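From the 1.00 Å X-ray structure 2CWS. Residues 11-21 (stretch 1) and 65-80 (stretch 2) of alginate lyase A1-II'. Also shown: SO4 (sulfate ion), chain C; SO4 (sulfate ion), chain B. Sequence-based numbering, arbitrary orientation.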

# COMPACT_ATOMS: atom_id res chain seq x y z
N ASP A 11 9.76 2.82 -12.08
CA ASP A 11 10.28 1.47 -12.14
C ASP A 11 9.25 0.53 -11.55
O ASP A 11 9.13 0.42 -10.30
CB ASP A 11 11.56 1.37 -11.30
CG ASP A 11 12.17 -0.01 -11.47
OD1 ASP A 11 13.29 -0.21 -10.99
OD2 ASP A 11 11.57 -0.88 -12.13
N LEU A 12 8.46 -0.07 -12.44
CA LEU A 12 7.44 -1.04 -12.00
C LEU A 12 7.87 -2.48 -12.22
O LEU A 12 7.04 -3.39 -12.23
CB LEU A 12 6.09 -0.72 -12.65
CG LEU A 12 5.60 0.71 -12.41
CD1 LEU A 12 4.25 0.94 -13.02
CD2 LEU A 12 5.51 1.02 -10.92
N SER A 13 9.19 -2.68 -12.39
CA SER A 13 9.71 -4.02 -12.65
C SER A 13 9.54 -4.98 -11.50
O SER A 13 9.58 -6.18 -11.73
CB SER A 13 11.17 -3.97 -13.09
OG SER A 13 12.02 -3.52 -12.05
N HIS A 14 9.33 -4.44 -10.29
CA HIS A 14 9.12 -5.27 -9.10
C HIS A 14 7.80 -4.90 -8.42
O HIS A 14 7.68 -4.95 -7.17
CB HIS A 14 10.31 -5.20 -8.14
CG HIS A 14 11.48 -5.89 -8.73
ND1 HIS A 14 11.70 -7.24 -8.52
CD2 HIS A 14 12.47 -5.44 -9.55
CE1 HIS A 14 12.78 -7.58 -9.18
NE2 HIS A 14 13.27 -6.52 -9.80
N TRP A 15 6.78 -4.60 -9.21
CA TRP A 15 5.42 -4.42 -8.72
C TRP A 15 4.45 -5.14 -9.66
O TRP A 15 4.70 -5.11 -10.88
CB TRP A 15 5.02 -2.95 -8.70
CG TRP A 15 5.79 -2.04 -7.78
CD1 TRP A 15 6.82 -1.21 -8.10
CD2 TRP A 15 5.57 -1.86 -6.37
NE1 TRP A 15 7.26 -0.52 -7.00
CE2 TRP A 15 6.50 -0.90 -5.92
CE3 TRP A 15 4.65 -2.41 -5.44
CZ2 TRP A 15 6.55 -0.47 -4.59
CZ3 TRP A 15 4.70 -1.99 -4.13
CH2 TRP A 15 5.65 -1.04 -3.73
N LYS A 16 3.36 -5.66 -9.15
CA LYS A 16 2.21 -6.02 -9.98
C LYS A 16 1.05 -5.14 -9.53
O LYS A 16 1.08 -4.57 -8.42
CB LYS A 16 1.86 -7.51 -9.92
CG LYS A 16 1.36 -7.98 -8.57
CD LYS A 16 0.96 -9.47 -8.62
CE LYS A 16 0.53 -9.98 -7.26
NZ LYS A 16 -0.02 -11.34 -7.37
N LEU A 17 0.03 -4.99 -10.37
CA LEU A 17 -1.09 -4.14 -10.08
C LEU A 17 -2.36 -4.95 -9.91
O LEU A 17 -2.67 -5.81 -10.75
CB LEU A 17 -1.29 -3.15 -11.27
CG LEU A 17 -2.52 -2.22 -11.21
CD1 LEU A 17 -2.48 -1.25 -10.05
CD2 LEU A 17 -2.61 -1.49 -12.54
N GLN A 18 -3.10 -4.66 -8.85
CA GLN A 18 -4.38 -5.29 -8.53
C GLN A 18 -5.48 -4.29 -8.80
O GLN A 18 -5.41 -3.14 -8.30
CB GLN A 18 -4.35 -5.77 -7.06
CG GLN A 18 -3.28 -6.82 -6.85
CD GLN A 18 -3.04 -7.17 -5.42
OE1 GLN A 18 -3.09 -6.25 -4.56
NE2 GLN A 18 -2.73 -8.42 -5.15
N LEU A 19 -6.49 -4.72 -9.56
CA LEU A 19 -7.56 -3.83 -10.03
C LEU A 19 -8.87 -4.03 -9.34
O LEU A 19 -9.15 -5.10 -8.79
CB LEU A 19 -7.74 -4.06 -11.55
CG LEU A 19 -6.52 -3.67 -12.39
CD1 LEU A 19 -6.79 -4.15 -13.85
CD2 LEU A 19 -6.22 -2.21 -12.34
N PRO A 20 -9.76 -3.04 -9.47
CA PRO A 20 -11.10 -3.13 -8.87
C PRO A 20 -12.19 -3.45 -9.87
O PRO A 20 -13.36 -3.16 -9.62
CB PRO A 20 -11.29 -1.70 -8.32
CG PRO A 20 -10.65 -0.85 -9.38
CD PRO A 20 -9.48 -1.66 -9.89
N ASP A 21 -11.82 -4.05 -11.00
CA ASP A 21 -12.86 -4.58 -11.89
C ASP A 21 -13.54 -5.75 -11.21
O ASP A 21 -13.09 -6.24 -10.15
CB ASP A 21 -12.23 -4.93 -13.25
CG ASP A 21 -11.21 -6.07 -13.15
OD1 ASP A 21 -11.19 -6.94 -14.07
OD2 ASP A 21 -10.44 -6.11 -12.20
N TYR A 65 -13.22 -4.65 0.53
CA TYR A 65 -13.10 -3.33 -0.09
C TYR A 65 -12.33 -3.41 -1.40
O TYR A 65 -11.39 -4.22 -1.54
CB TYR A 65 -12.36 -2.36 0.83
CG TYR A 65 -13.07 -2.03 2.12
CD1 TYR A 65 -12.59 -2.51 3.34
CD2 TYR A 65 -14.23 -1.28 2.16
CE1 TYR A 65 -13.23 -2.24 4.54
CE2 TYR A 65 -14.87 -0.95 3.35
CZ TYR A 65 -14.36 -1.44 4.56
OH TYR A 65 -14.97 -1.14 5.73
N PRO A 66 -12.68 -2.58 -2.38
CA PRO A 66 -12.01 -2.62 -3.69
C PRO A 66 -10.71 -1.80 -3.69
O PRO A 66 -10.50 -0.90 -2.84
CB PRO A 66 -13.07 -1.97 -4.61
CG PRO A 66 -13.72 -0.94 -3.69
CD PRO A 66 -13.77 -1.60 -2.33
N ARG A 67 -9.85 -2.10 -4.65
CA ARG A 67 -8.55 -1.41 -4.73
C ARG A 67 -8.10 -1.29 -6.18
O ARG A 67 -8.38 -2.14 -7.03
CB ARG A 67 -7.48 -2.15 -3.93
CG ARG A 67 -6.97 -3.42 -4.62
CD ARG A 67 -6.19 -4.26 -3.63
NE ARG A 67 -7.04 -4.98 -2.66
CZ ARG A 67 -6.80 -5.20 -1.39
NH1 ARG A 67 -5.78 -4.60 -0.75
NH2 ARG A 67 -7.64 -6.00 -0.73
N SER A 68 -7.29 -0.25 -6.38
CA SER A 68 -6.34 -0.18 -7.52
C SER A 68 -5.00 0.03 -6.82
O SER A 68 -4.77 1.13 -6.30
CB SER A 68 -6.71 0.98 -8.44
OG SER A 68 -5.74 1.02 -9.48
N GLU A 69 -4.19 -1.03 -6.71
CA GLU A 69 -3.11 -1.01 -5.73
C GLU A 69 -1.93 -1.85 -6.27
O GLU A 69 -2.16 -2.95 -6.79
CB GLU A 69 -3.59 -1.52 -4.37
CG GLU A 69 -2.62 -1.30 -3.20
CD GLU A 69 -3.14 -1.87 -1.90
OE1 GLU A 69 -3.78 -2.94 -1.90
OE2 GLU A 69 -2.87 -1.24 -0.84
N LEU A 70 -0.71 -1.32 -6.11
CA LEU A 70 0.47 -2.08 -6.44
C LEU A 70 0.87 -2.99 -5.29
O LEU A 70 0.70 -2.65 -4.12
CB LEU A 70 1.66 -1.12 -6.73
CG LEU A 70 1.48 -0.19 -7.89
CD1 LEU A 70 2.61 0.82 -7.96
CD2 LEU A 70 1.37 -0.97 -9.25
N ARG A 71 1.41 -4.14 -5.65
CA ARG A 71 1.83 -5.21 -4.73
C ARG A 71 3.27 -5.54 -5.07
O ARG A 71 3.57 -5.92 -6.23
CB ARG A 71 0.85 -6.40 -4.97
CG ARG A 71 0.97 -7.61 -4.04
CD ARG A 71 2.26 -8.46 -4.15
NE ARG A 71 1.97 -9.77 -3.57
CZ ARG A 71 2.89 -10.58 -3.07
NH1 ARG A 71 4.19 -10.27 -3.09
NH2 ARG A 71 2.47 -11.74 -2.52
N GLU A 72 4.17 -5.40 -4.11
CA GLU A 72 5.60 -5.57 -4.36
C GLU A 72 5.91 -7.01 -4.72
O GLU A 72 5.45 -7.94 -4.04
CB GLU A 72 6.39 -5.19 -3.11
CG GLU A 72 7.90 -5.39 -3.28
CD GLU A 72 8.64 -5.30 -1.96
OE1 GLU A 72 8.04 -5.32 -0.89
OE2 GLU A 72 9.92 -5.24 -2.06
N MET A 73 6.74 -7.20 -5.74
CA MET A 73 7.17 -8.49 -6.25
C MET A 73 8.68 -8.54 -6.27
O MET A 73 9.28 -8.17 -7.28
CB MET A 73 6.61 -8.75 -7.66
CG MET A 73 5.09 -8.74 -7.68
SD MET A 73 4.29 -10.22 -7.06
CE MET A 73 4.67 -11.36 -8.42
N LEU A 74 9.29 -9.06 -5.17
CA LEU A 74 10.73 -9.31 -5.24
C LEU A 74 11.06 -10.15 -6.45
O LEU A 74 12.13 -9.95 -7.09
CB LEU A 74 11.17 -10.09 -3.98
CG LEU A 74 11.16 -9.33 -2.64
CD1 LEU A 74 11.64 -10.23 -1.55
CD2 LEU A 74 12.04 -8.06 -2.73
N ASP A 75 10.23 -11.14 -6.75
CA ASP A 75 10.36 -11.94 -7.98
C ASP A 75 9.08 -11.66 -8.78
O ASP A 75 8.00 -12.14 -8.38
CB ASP A 75 10.50 -13.43 -7.65
CG ASP A 75 10.76 -14.25 -8.91
OD1 ASP A 75 10.35 -13.81 -10.01
OD2 ASP A 75 11.41 -15.30 -8.79
N PRO A 76 9.16 -10.92 -9.89
CA PRO A 76 7.93 -10.62 -10.66
C PRO A 76 7.26 -11.86 -11.20
O PRO A 76 6.10 -11.76 -11.64
CB PRO A 76 8.40 -9.67 -11.78
CG PRO A 76 9.87 -9.59 -11.68
CD PRO A 76 10.33 -10.29 -10.46
N SER A 77 7.91 -13.01 -11.16
CA SER A 77 7.35 -14.27 -11.64
C SER A 77 6.93 -15.20 -10.51
O SER A 77 6.54 -16.37 -10.75
CB SER A 77 8.35 -14.99 -12.57
OG SER A 77 9.46 -15.58 -11.82
N ASN A 78 7.02 -14.72 -9.24
CA ASN A 78 6.61 -15.61 -8.11
C ASN A 78 6.27 -14.75 -6.91
O ASN A 78 7.17 -14.36 -6.15
CB ASN A 78 7.69 -16.62 -7.74
CG ASN A 78 7.27 -17.59 -6.66
OD1 ASN A 78 8.12 -18.47 -6.23
ND2 ASN A 78 6.06 -17.54 -6.22
N SER A 79 4.96 -14.53 -6.71
CA SER A 79 4.48 -13.74 -5.57
C SER A 79 4.76 -14.37 -4.20
O SER A 79 4.55 -13.68 -3.20
CB SER A 79 2.99 -13.48 -5.72
OG SER A 79 2.31 -14.71 -5.63
N LYS A 80 5.23 -15.61 -4.17
CA LYS A 80 5.52 -16.27 -2.89
C LYS A 80 6.91 -15.90 -2.36
O LYS A 80 7.26 -16.35 -1.25
CB LYS A 80 5.40 -17.78 -3.04
CG LYS A 80 4.01 -18.22 -3.50
CD LYS A 80 3.87 -19.71 -3.60
CE LYS A 80 2.50 -20.10 -4.09
NZ LYS A 80 2.33 -21.59 -4.19
S SO4 C . -0.90 -12.28 -3.79
O1 SO4 C . -0.69 -10.72 -3.90
O2 SO4 C . -0.49 -12.87 -5.01
O3 SO4 C . -0.22 -12.81 -2.70
O4 SO4 C . -2.35 -12.31 -3.55
S SO4 B . -6.12 -6.51 2.74
O1 SO4 B . -5.05 -5.71 1.90
O2 SO4 B . -5.52 -7.59 3.50
O3 SO4 B . -6.77 -5.65 3.66
O4 SO4 B . -7.10 -7.10 1.82
O HOH W 1 -10.16 -4.86 -5.73

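Leu70 is the apolar hub of this contact. Its side chain lies on the same face of the sheet as Trp15, Leu17 and Glu72, and three side chains of the first stretch gather on it. Trp15 CE3 comes to 3.5 Å from Leu70 CB, while Leu70 CD1 sits over one face of the indole. Leu17 CD1 reaches Leu70 CD2 at 3.9 Å, and Leu12 CD2, from the loop before the strand, meets Leu70 CD1 at 4.1 Å. The first rule is economical: one branched residue, buried on a strand, can serve an aromatic ring and two leucines at once.

The backbone holds these groups in place. Strands 15-18 and 67-72 run antiparallel, their directions 149° apart, and narrow and wide pairs alternate. Trp15 with Glu72 and Leu17 with Leu70 are non-hydrogen-bonded pairs with CA atoms 4.5 Å apart; Lys16 with Arg71 and Gln18 with Glu69 are hydrogen-bonded pairs, with Lys16 CA 5.3 Å from Arg71 CA and Gln18 CA 5.3 Å from Glu69 CA. Each wide pair closes a two-bond ring: Lys16 N gives to Arg71 O at 2.9 Å and Arg71 N to Lys16 O at 2.8 Å, then Gln18 N to Glu69 O at 2.8 Å and Glu69 N to Gln18 O at 2.9 Å. Between the rings, the CA of Leu70 lies 3.2 Å from Lys16 O in a CA-H...O contact.

The ladder ends differently at its two extremities. Pro20 N lies 2.9 Å from Arg67 O but has no hydrogen to share, so the direct pattern stops there; a water instead bridges Leu19 O and Arg67 N, and Pro20 CB packs against Pro66 CB at 4.1 Å. At the other end, Met73 N donates to His14 O at 2.8 Å, and the imidazole adds a bond of its own, His14 ND1 to Met73 O at 2.9 Å.

The opposite face carries Lys16, Gln18, Glu69 and Arg71. Here the aliphatic parts of long side chains pack while their charged ends find other partners: Lys16 CE lies 3.9 Å from Arg71 CD, and Lys16 CD lies 3.8 Å from Met73 SD. Lys16 NZ and Arg71 NE, like charges 4.6 Å apart, share a sulfate, probably from the crystallisation liquor. Lys16 NZ binds its O2 at 2.9 Å, Arg71 NE its O1 at 2.8 Å. Farther along, Arg67 NH1 forms a salt bridge with Glu69 OE1 at 2.8 Å, and its guanidinium also binds the second sulfate.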